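Carboxylesterase (Uncultured bacterium, PDB 5GMX) hydrolyses carboxylic ester bonds as a family VIII carboxylesterase and also hydrolyses oxyimino cephalosporins, an extended-spectrum beta-lactamase activity. Local coordinates at residues 270-284 with 348-362. Sequence-based numbering, arbitrary orientation.
Sequences GNGRGIAKVYGALAN and FGFADTKARLGMGYA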
ATOM      1  N   GLY A 270       6.608  -6.263   4.639  1.00 11.31           N
ATOM      2  CA  GLY A 270       6.166  -5.735   5.909  1.00 11.90           C
ATOM      3  C   GLY A 270       5.336  -6.712   6.704  1.00 14.14           C
ATOM      4  O   GLY A 270       5.237  -7.893   6.366  1.00 13.39           O
ATOM      5  N   ASN A 271       4.774  -6.218   7.797  1.00 11.51           N
ATOM      6  CA  ASN A 271       3.848  -7.001   8.605  1.00 15.66           C
ATOM      7  C   ASN A 271       2.759  -6.096   9.155  1.00 15.65           C
ATOM      8  O   ASN A 271       2.795  -4.880   8.937  1.00 13.44           O
ATOM      9  CB  ASN A 271       4.587  -7.715   9.739  1.00 11.97           C
ATOM     10  CG  ASN A 271       5.493  -6.780  10.525  1.00 17.38           C
ATOM     11  OD1 ASN A 271       5.099  -5.666  10.875  1.00 20.01           O
ATOM     12  ND2 ASN A 271       6.712  -7.229  10.804  1.00 16.82           N
ATOM     13  N   GLY A 272       1.817  -6.681   9.891  1.00 14.25           N
ATOM     14  CA  GLY A 272       0.684  -5.945  10.429  1.00 12.91           C
ATOM     15  C   GLY A 272       1.069  -4.797  11.344  1.00 14.74           C
ATOM     16  O   GLY A 272       0.404  -3.758  11.362  1.00 14.86           O
ATOM     17  N   ARG A 273       2.146  -4.974  12.101  1.00 16.73           N
ATOM     18  CA  ARG A 273       2.596  -3.937  13.028  1.00 17.95           C
ATOM     19  C   ARG A 273       3.100  -2.685  12.302  1.00 17.53           C
ATOM     20  O   ARG A 273       2.746  -1.568  12.681  1.00 16.29           O
ATOM     21  CB  ARG A 273       3.690  -4.477  13.957  1.00 17.82           C
ATOM     22  CG  ARG A 273       4.184  -3.458  14.988  1.00 22.12           C
ATOM     23  CD  ARG A 273       5.071  -4.111  16.051  1.00 22.91           C
ATOM     24  NE  ARG A 273       6.109  -4.913  15.430  1.00 26.28           N
ATOM     25  CZ  ARG A 273       6.179  -6.239  15.492  1.00 25.53           C
ATOM     26  NH1 ARG A 273       5.282  -6.934  16.183  1.00 25.81           N
ATOM     27  NH2 ARG A 273       7.159  -6.869  14.864  1.00 25.33           N
ATOM     28  N   GLY A 274       3.917  -2.864  11.263  1.00 16.98           N
ATOM     29  CA  GLY A 274       4.432  -1.728  10.507  1.00 15.37           C
ATOM     30  C   GLY A 274       3.319  -0.926   9.846  1.00 14.93           C
ATOM     31  O   GLY A 274       3.261   0.325   9.939  1.00 15.50           O
ATOM     32  N   ILE A 275       2.411  -1.660   9.205  1.00 11.88           N
ATOM     33  CA  ILE A 275       1.258  -1.072   8.532  1.00 14.53           C
ATOM     34  C   ILE A 275       0.397  -0.289   9.514  1.00 14.02           C
ATOM     35  O   ILE A 275       0.010   0.857   9.251  1.00 12.36           O
ATOM     36  CB  ILE A 275       0.401  -2.155   7.853  1.00 14.75           C
ATOM     37  CG1 ILE A 275       1.221  -2.903   6.803  1.00 18.81           C
ATOM     38  CG2 ILE A 275      -0.844  -1.550   7.228  1.00 10.22           C
ATOM     39  CD1 ILE A 275       0.525  -4.156   6.276  1.00 18.03           C
ATOM     40  N   ALA A 276       0.111  -0.917  10.652  1.00 11.50           N
ATOM     41  CA  ALA A 276      -0.740  -0.303  11.658  1.00 10.85           C
ATOM     42  C   ALA A 276      -0.085   0.922  12.271  1.00 12.31           C
ATOM     43  O   ALA A 276      -0.776   1.827  12.716  1.00 13.76           O
ATOM     44  CB  ALA A 276      -1.082  -1.302  12.751  1.00 15.56           C
ATOM     45  N   LYS A 277       1.242   0.933  12.344  1.00 10.26           N
ATOM     46  CA  LYS A 277       1.928   2.106  12.865  1.00 15.00           C
ATOM     47  C   LYS A 277       1.785   3.286  11.915  1.00 13.09           C
ATOM     48  O   LYS A 277       1.492   4.401  12.358  1.00 12.85           O
ATOM     49  CB  LYS A 277       3.409   1.816  13.118  1.00 12.85           C
ATOM     50  CG  LYS A 277       3.660   1.093  14.438  1.00 13.94           C
ATOM     51  CD  LYS A 277       5.137   0.830  14.677  1.00 15.40           C
ATOM     52  CE  LYS A 277       5.313   0.036  15.987  1.00 23.61           C
ATOM     53  NZ  LYS A 277       6.747  -0.115  16.351  1.00 21.59           N
ATOM     54  N   VAL A 278       1.993   3.052  10.617  1.00 11.38           N
ATOM     55  CA  VAL A 278       1.845   4.164   9.670  1.00 11.86           C
ATOM     56  C   VAL A 278       0.398   4.684   9.649  1.00 13.26           C
ATOM     57  O   VAL A 278       0.148   5.900   9.785  1.00 13.44           O
ATOM     58  CB  VAL A 278       2.284   3.770   8.250  1.00 12.15           C
ATOM     59  CG1 VAL A 278       2.101   4.945   7.289  1.00 14.79           C
ATOM     60  CG2 VAL A 278       3.739   3.324   8.264  1.00 18.97           C
ATOM     61  N   TYR A 279      -0.560   3.775   9.492  1.00 11.69           N
ATOM     62  CA  TYR A 279      -1.947   4.231   9.455  1.00 13.51           C
ATOM     63  C   TYR A 279      -2.411   4.760  10.812  1.00 16.27           C
ATOM     64  O   TYR A 279      -3.309   5.584  10.879  1.00 12.92           O
ATOM     65  CB  TYR A 279      -2.872   3.118   8.976  1.00 13.73           C
ATOM     66  CG  TYR A 279      -2.876   3.001   7.477  1.00 12.85           C
ATOM     67  CD1 TYR A 279      -3.452   3.991   6.696  1.00 12.68           C
ATOM     68  CD2 TYR A 279      -2.283   1.917   6.838  1.00 13.03           C
ATOM     69  CE1 TYR A 279      -3.463   3.904   5.306  1.00 13.21           C
ATOM     70  CE2 TYR A 279      -2.284   1.816   5.452  1.00 13.85           C
ATOM     71  CZ  TYR A 279      -2.879   2.819   4.691  1.00 12.74           C
ATOM     72  OH  TYR A 279      -2.882   2.737   3.323  1.00 14.16           O
ATOM     73  N   GLY A 280      -1.772   4.295  11.879  1.00 13.82           N
ATOM     74  CA  GLY A 280      -2.023   4.769  13.226  1.00 13.35           C
ATOM     75  C   GLY A 280      -1.620   6.225  13.351  1.00 14.34           C
ATOM     76  O   GLY A 280      -2.386   7.030  13.887  1.00 16.64           O
ATOM     77  N   ALA A 281      -0.443   6.574  12.831  1.00 11.82           N
ATOM     78  CA  ALA A 281      -0.040   7.985  12.766  1.00 17.00           C
ATOM     79  C   ALA A 281      -1.038   8.796  11.947  1.00 16.26           C
ATOM     80  O   ALA A 281      -1.433   9.895  12.351  1.00 16.45           O
ATOM     81  CB  ALA A 281       1.359   8.134  12.173  1.00 11.97           C
ATOM     82  N   LEU A 282      -1.440   8.264  10.793  1.00 14.08           N
ATOM     83  CA  LEU A 282      -2.374   9.000   9.934  1.00 15.89           C
ATOM     84  C   LEU A 282      -3.766   9.193  10.542  1.00 18.49           C
ATOM     85  O   LEU A 282      -4.431  10.187  10.279  1.00 19.43           O
ATOM     86  CB  LEU A 282      -2.511   8.322   8.569  1.00 10.71           C
ATOM     87  CG  LEU A 282      -1.201   8.263   7.771  1.00 20.66           C
ATOM     88  CD1 LEU A 282      -1.422   7.635   6.394  1.00 12.02           C
ATOM     89  CD2 LEU A 282      -0.530   9.637   7.672  1.00 10.92           C
ATOM     90  N   ALA A 283      -4.222   8.214  11.305  1.00 15.51           N
ATOM     91  CA  ALA A 283      -5.529   8.277  11.928  1.00 15.23           C
ATOM     92  C   ALA A 283      -5.523   9.210  13.129  1.00 17.56           C
ATOM     93  O   ALA A 283      -6.575   9.692  13.559  1.00 15.41           O
ATOM     94  CB  ALA A 283      -5.972   6.892  12.336  1.00 16.10           C
ATOM     95  N   ASN A 284      -4.337   9.466  13.669  1.00 14.05           N
ATOM     96  CA  ASN A 284      -4.216  10.285  14.872  1.00 17.15           C
ATOM     97  C   ASN A 284      -3.760  11.713  14.567  1.00 17.79           C
ATOM     98  O   ASN A 284      -3.100  12.360  15.385  1.00 20.58           O
ATOM     99  CB  ASN A 284      -3.258   9.623  15.864  1.00 14.14           C
ATOM    100  CG  ASN A 284      -3.334  10.239  17.244  1.00 17.59           C
ATOM    101  OD1 ASN A 284      -4.423  10.505  17.750  1.00 16.96           O
ATOM    102  ND2 ASN A 284      -2.177  10.474  17.861  1.00 15.93           N
ATOM    103  N   PHE A 348      -3.988  -5.685   4.068  1.00 12.94           N
ATOM    104  CA  PHE A 348      -4.545  -4.341   3.930  1.00 15.24           C
ATOM    105  C   PHE A 348      -4.110  -3.458   5.076  1.00 13.35           C
ATOM    106  O   PHE A 348      -3.609  -3.932   6.097  1.00 12.79           O
ATOM    107  CB  PHE A 348      -6.080  -4.366   3.867  1.00 14.25           C
ATOM    108  CG  PHE A 348      -6.721  -4.785   5.150  1.00 18.87           C
ATOM    109  CD1 PHE A 348      -6.908  -6.122   5.438  1.00 19.77           C
ATOM    110  CD2 PHE A 348      -7.114  -3.839   6.090  1.00 17.34           C
ATOM    111  CE1 PHE A 348      -7.486  -6.508   6.630  1.00 17.37           C
ATOM    112  CE2 PHE A 348      -7.691  -4.226   7.287  1.00 21.83           C
ATOM    113  CZ  PHE A 348      -7.881  -5.561   7.553  1.00 18.89           C
ATOM    114  N   GLY A 349      -4.325  -2.164   4.901  1.00 13.95           N
ATOM    115  CA  GLY A 349      -4.165  -1.233   5.994  1.00 13.07           C
ATOM    116  C   GLY A 349      -5.142  -0.100   5.803  1.00 13.17           C
ATOM    117  O   GLY A 349      -5.460   0.243   4.651  1.00 15.11           O
ATOM    118  N   PHE A 350      -5.647   0.460   6.901  1.00 10.35           N
ATOM    119  CA  PHE A 350      -6.455   1.676   6.771  1.00 10.89           C
ATOM    120  C   PHE A 350      -6.475   2.548   8.023  1.00 11.44           C
ATOM    121  O   PHE A 350      -6.101   2.126   9.124  1.00 10.94           O
ATOM    122  CB  PHE A 350      -7.900   1.337   6.350  1.00 13.26           C
ATOM    123  CG  PHE A 350      -8.720   0.703   7.429  1.00 13.31           C
ATOM    124  CD1 PHE A 350      -9.467   1.490   8.300  1.00 15.73           C
ATOM    125  CD2 PHE A 350      -8.743  -0.675   7.576  1.00 14.06           C
ATOM    126  CE1 PHE A 350     -10.229   0.908   9.306  1.00 17.62           C
ATOM    127  CE2 PHE A 350      -9.497  -1.271   8.585  1.00 17.48           C
ATOM    128  CZ  PHE A 350     -10.241  -0.473   9.449  1.00 21.31           C
ATOM    129  N   ALA A 351      -6.898   3.787   7.818  1.00 10.33           N
ATOM    130  CA  ALA A 351      -7.010   4.786   8.862  1.00 10.08           C
ATOM    131  C   ALA A 351      -8.430   5.341   8.946  1.00 14.22           C
ATOM    132  O   ALA A 351      -9.092   5.562   7.923  1.00 14.05           O
ATOM    133  CB  ALA A 351      -6.021   5.909   8.620  1.00  8.88           C
ATOM    134  N   ASP A 352      -8.850   5.592  10.182  1.00 12.62           N
ATOM    135  CA  ASP A 352     -10.152   6.153  10.544  1.00 17.40           C
ATOM    136  C   ASP A 352      -9.888   7.330  11.476  1.00 16.76           C
ATOM    137  O   ASP A 352      -9.599   7.125  12.653  1.00 19.69           O
ATOM    138  CB  ASP A 352     -11.024   5.077  11.223  1.00 17.27           C
ATOM    139  CG  ASP A 352     -12.352   5.624  11.799  1.00 26.02           C
ATOM    140  OD1 ASP A 352     -12.556   6.856  11.871  1.00 24.96           O
ATOM    141  OD2 ASP A 352     -13.200   4.798  12.218  1.00 21.76           O
ATOM    142  N   THR A 353      -9.963   8.555  10.961  1.00 16.55           N
ATOM    143  CA  THR A 353      -9.607   9.721  11.770  1.00 18.65           C
ATOM    144  C   THR A 353     -10.648  10.038  12.851  1.00 21.60           C
ATOM    145  O   THR A 353     -10.340  10.733  13.822  1.00 21.89           O
ATOM    146  CB  THR A 353      -9.407  10.991  10.912  1.00 17.70           C
ATOM    147  OG1 THR A 353     -10.658  11.383  10.339  1.00 24.12           O
ATOM    148  CG2 THR A 353      -8.397  10.747   9.815  1.00 17.63           C
ATOM    149  N   LYS A 354     -11.882   9.576  12.670  1.00 21.36           N
ATOM    150  CA  LYS A 354     -12.918   9.797  13.684  1.00 22.20           C
ATOM    151  C   LYS A 354     -12.613   9.015  14.963  1.00 23.79           C
ATOM    152  O   LYS A 354     -12.547   9.590  16.049  1.00 24.62           O
ATOM    153  CB  LYS A 354     -14.303   9.426  13.147  1.00 32.20           C
ATOM    154  CG  LYS A 354     -14.783  10.318  12.003  1.00 36.71           C
ATOM    155  CD  LYS A 354     -16.257  10.078  11.685  1.00 43.32           C
ATOM    156  CE  LYS A 354     -16.795  11.060  10.635  1.00 45.59           C
ATOM    157  NZ  LYS A 354     -16.359  10.745   9.231  1.00 39.64           N
ATOM    158  N   ALA A 355     -12.395   7.712  14.827  1.00 21.53           N
ATOM    159  CA  ALA A 355     -12.052   6.873  15.973  1.00 20.87           C
ATOM    160  C   ALA A 355     -10.562   6.952  16.306  1.00 20.16           C
ATOM    161  O   ALA A 355     -10.106   6.348  17.277  1.00 22.55           O
ATOM    162  CB  ALA A 355     -12.456   5.425  15.706  1.00 15.81           C
ATOM    163  N   ARG A 356      -9.813   7.704  15.506  1.00 18.73           N
ATOM    164  CA  ARG A 356      -8.358   7.773  15.635  1.00 21.60           C
ATOM    165  C   ARG A 356      -7.745   6.366  15.621  1.00 19.20           C
ATOM    166  O   ARG A 356      -6.848   6.042  16.400  1.00 20.33           O
ATOM    167  CB  ARG A 356      -7.966   8.559  16.889  1.00 18.36           C
ATOM    168  CG  ARG A 356      -8.302  10.051  16.760  1.00 21.97           C
ATOM    169  CD  ARG A 356      -8.252  10.784  18.082  1.00 22.20           C
ATOM    170  NE  ARG A 356      -6.898  10.859  18.621  1.00 35.38           N
ATOM    171  CZ  ARG A 356      -6.604  11.158  19.887  1.00 35.43           C
ATOM    172  NH1 ARG A 356      -7.575  11.400  20.763  1.00 31.02           N
ATOM    173  NH2 ARG A 356      -5.332  11.208  20.281  1.00 26.44           N
ATOM    174  N   LEU A 357      -8.236   5.546  14.699  1.00 14.57           N
ATOM    175  CA  LEU A 357      -7.889   4.133  14.634  1.00 18.00           C
ATOM    176  C   LEU A 357      -7.097   3.825  13.367  1.00 17.46           C
ATOM    177  O   LEU A 357      -7.492   4.222  12.280  1.00 16.12           O
ATOM    178  CB  LEU A 357      -9.165   3.286  14.681  1.00 19.98           C
ATOM    179  CG  LEU A 357      -9.141   1.760  14.535  1.00 23.36           C
ATOM    180  CD1 LEU A 357     -10.328   1.151  15.279  1.00 24.18           C
ATOM    181  CD2 LEU A 357      -9.187   1.323  13.065  1.00 18.52           C
ATOM    182  N   GLY A 358      -5.982   3.120  13.504  1.00 18.88           N
ATOM    183  CA  GLY A 358      -5.251   2.641  12.347  1.00 16.83           C
ATOM    184  C   GLY A 358      -5.147   1.133  12.441  1.00 15.75           C
ATOM    185  O   GLY A 358      -4.997   0.589  13.528  1.00 14.25           O
HETATM  186  N   MSE A 359      -5.215   0.446  11.312  1.00 10.88           N
HETATM  187  CA  MSE A 359      -5.215  -1.009  11.353  1.00 13.52           C
HETATM  188  C   MSE A 359      -4.361  -1.599  10.248  1.00 10.44           C
HETATM  189  O   MSE A 359      -4.371  -1.099   9.111  1.00 12.60           O
HETATM  190  CB  MSE A 359      -6.645  -1.550  11.250  1.00 11.59           C
HETATM  191  CG  MSE A 359      -6.715  -3.070  11.361  1.00 21.06           C
HETATM  192 SE   MSE A 359      -8.532  -3.829  11.201  1.00 46.36          SE
HETATM  193  CE  MSE A 359      -9.450  -2.671  12.478  1.00 20.98           C
ATOM    194  N   GLY A 360      -3.638  -2.669  10.576  1.00  9.79           N
ATOM    195  CA  GLY A 360      -2.788  -3.332   9.602  1.00  9.95           C
ATOM    196  C   GLY A 360      -2.882  -4.848   9.648  1.00 14.43           C
ATOM    197  O   GLY A 360      -2.978  -5.437  10.721  1.00 10.51           O
ATOM    198  N   TYR A 361      -2.845  -5.488   8.482  1.00 10.39           N
ATOM    199  CA  TYR A 361      -2.955  -6.941   8.436  1.00 12.94           C
ATOM    200  C   TYR A 361      -2.178  -7.521   7.254  1.00 15.04           C
ATOM    201  O   TYR A 361      -2.334  -7.071   6.101  1.00 14.23           O
ATOM    202  CB  TYR A 361      -4.434  -7.341   8.404  1.00 14.30           C
ATOM    203  CG  TYR A 361      -4.702  -8.811   8.172  1.00 21.24           C
ATOM    204  CD1 TYR A 361      -4.183  -9.786   9.021  1.00 19.48           C
ATOM    205  CD2 TYR A 361      -5.528  -9.216   7.135  1.00 26.53           C
ATOM    206  CE1 TYR A 361      -4.437 -11.139   8.799  1.00 21.02           C
ATOM    207  CE2 TYR A 361      -5.812 -10.550   6.921  1.00 29.27           C
ATOM    208  CZ  TYR A 361      -5.248 -11.507   7.738  1.00 30.95           C
ATOM    209  OH  TYR A 361      -5.536 -12.821   7.483  1.00 31.95           O
ATOM    210  N   ALA A 362      -1.301  -8.481   7.549  1.00 14.68           N
ATOM    211  CA  ALA A 362      -0.460  -9.078   6.504  1.00 16.34           C
ATOM    212  C   ALA A 362      -0.261 -10.570   6.750  1.00 18.09           C
ATOM    213  O   ALA A 362       0.039 -10.981   7.869  1.00 15.80           O
ATOM    214  CB  ALA A 362       0.889  -8.369   6.425  1.00 12.54           C
TER
HETATM  215  O   HOH W   1      -3.863   5.797  16.121  1.00 18.06           O
HETATM  216  O   HOH W   2      -7.399  12.383  13.872  1.00 23.07           O
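Tyr279 lies with one ring face over the backbone of strand 348-352, where the carbonyl carbon of Gly349 sits 3.4 Å from the ring plane, offset toward the rim. Tyr279 CG is turned anti to the residue's own carbonyl carbon (chi1 -81°), which lays the ring over the Gly349-Phe350 peptide, its CD1 reaching CB of Ala351 at 3.7 Å. Ile275, one turn earlier, sends CG2 to the ring edge and wedges it between both strands, 3.5 Å from Gly360 CA and 3.6 Å from Gly349 CA. At Gly349, Gly358 and Gly360 a beta carbon would run into helix 272-283, whose axis passes 5.8 Å from that of strand 357-362, nearly antiparallel to it. In this beta-lactamase-type fold the central antiparallel sheet has helices on both faces: helix 272-283 packs on one side of the hairpin 348-362, while the side chains of Phe350, Met359 and Tyr361 leave the opposite face and touch helix 374-385. Beyond Ala283, whose CB presses on Leu357 O, Asn284 OD1 accepts from both Arg356 NE (2.6 Å), nearly in line with the C=O, and Arg356 NH2 (2.8 Å), which uses a lone pair in the carbonyl plane. Amide and guanidinium planes are only 10° apart, and Asn284 ND2 is held by Thr287 O. Nearby, one water bridges Gly280 O and Arg356 O.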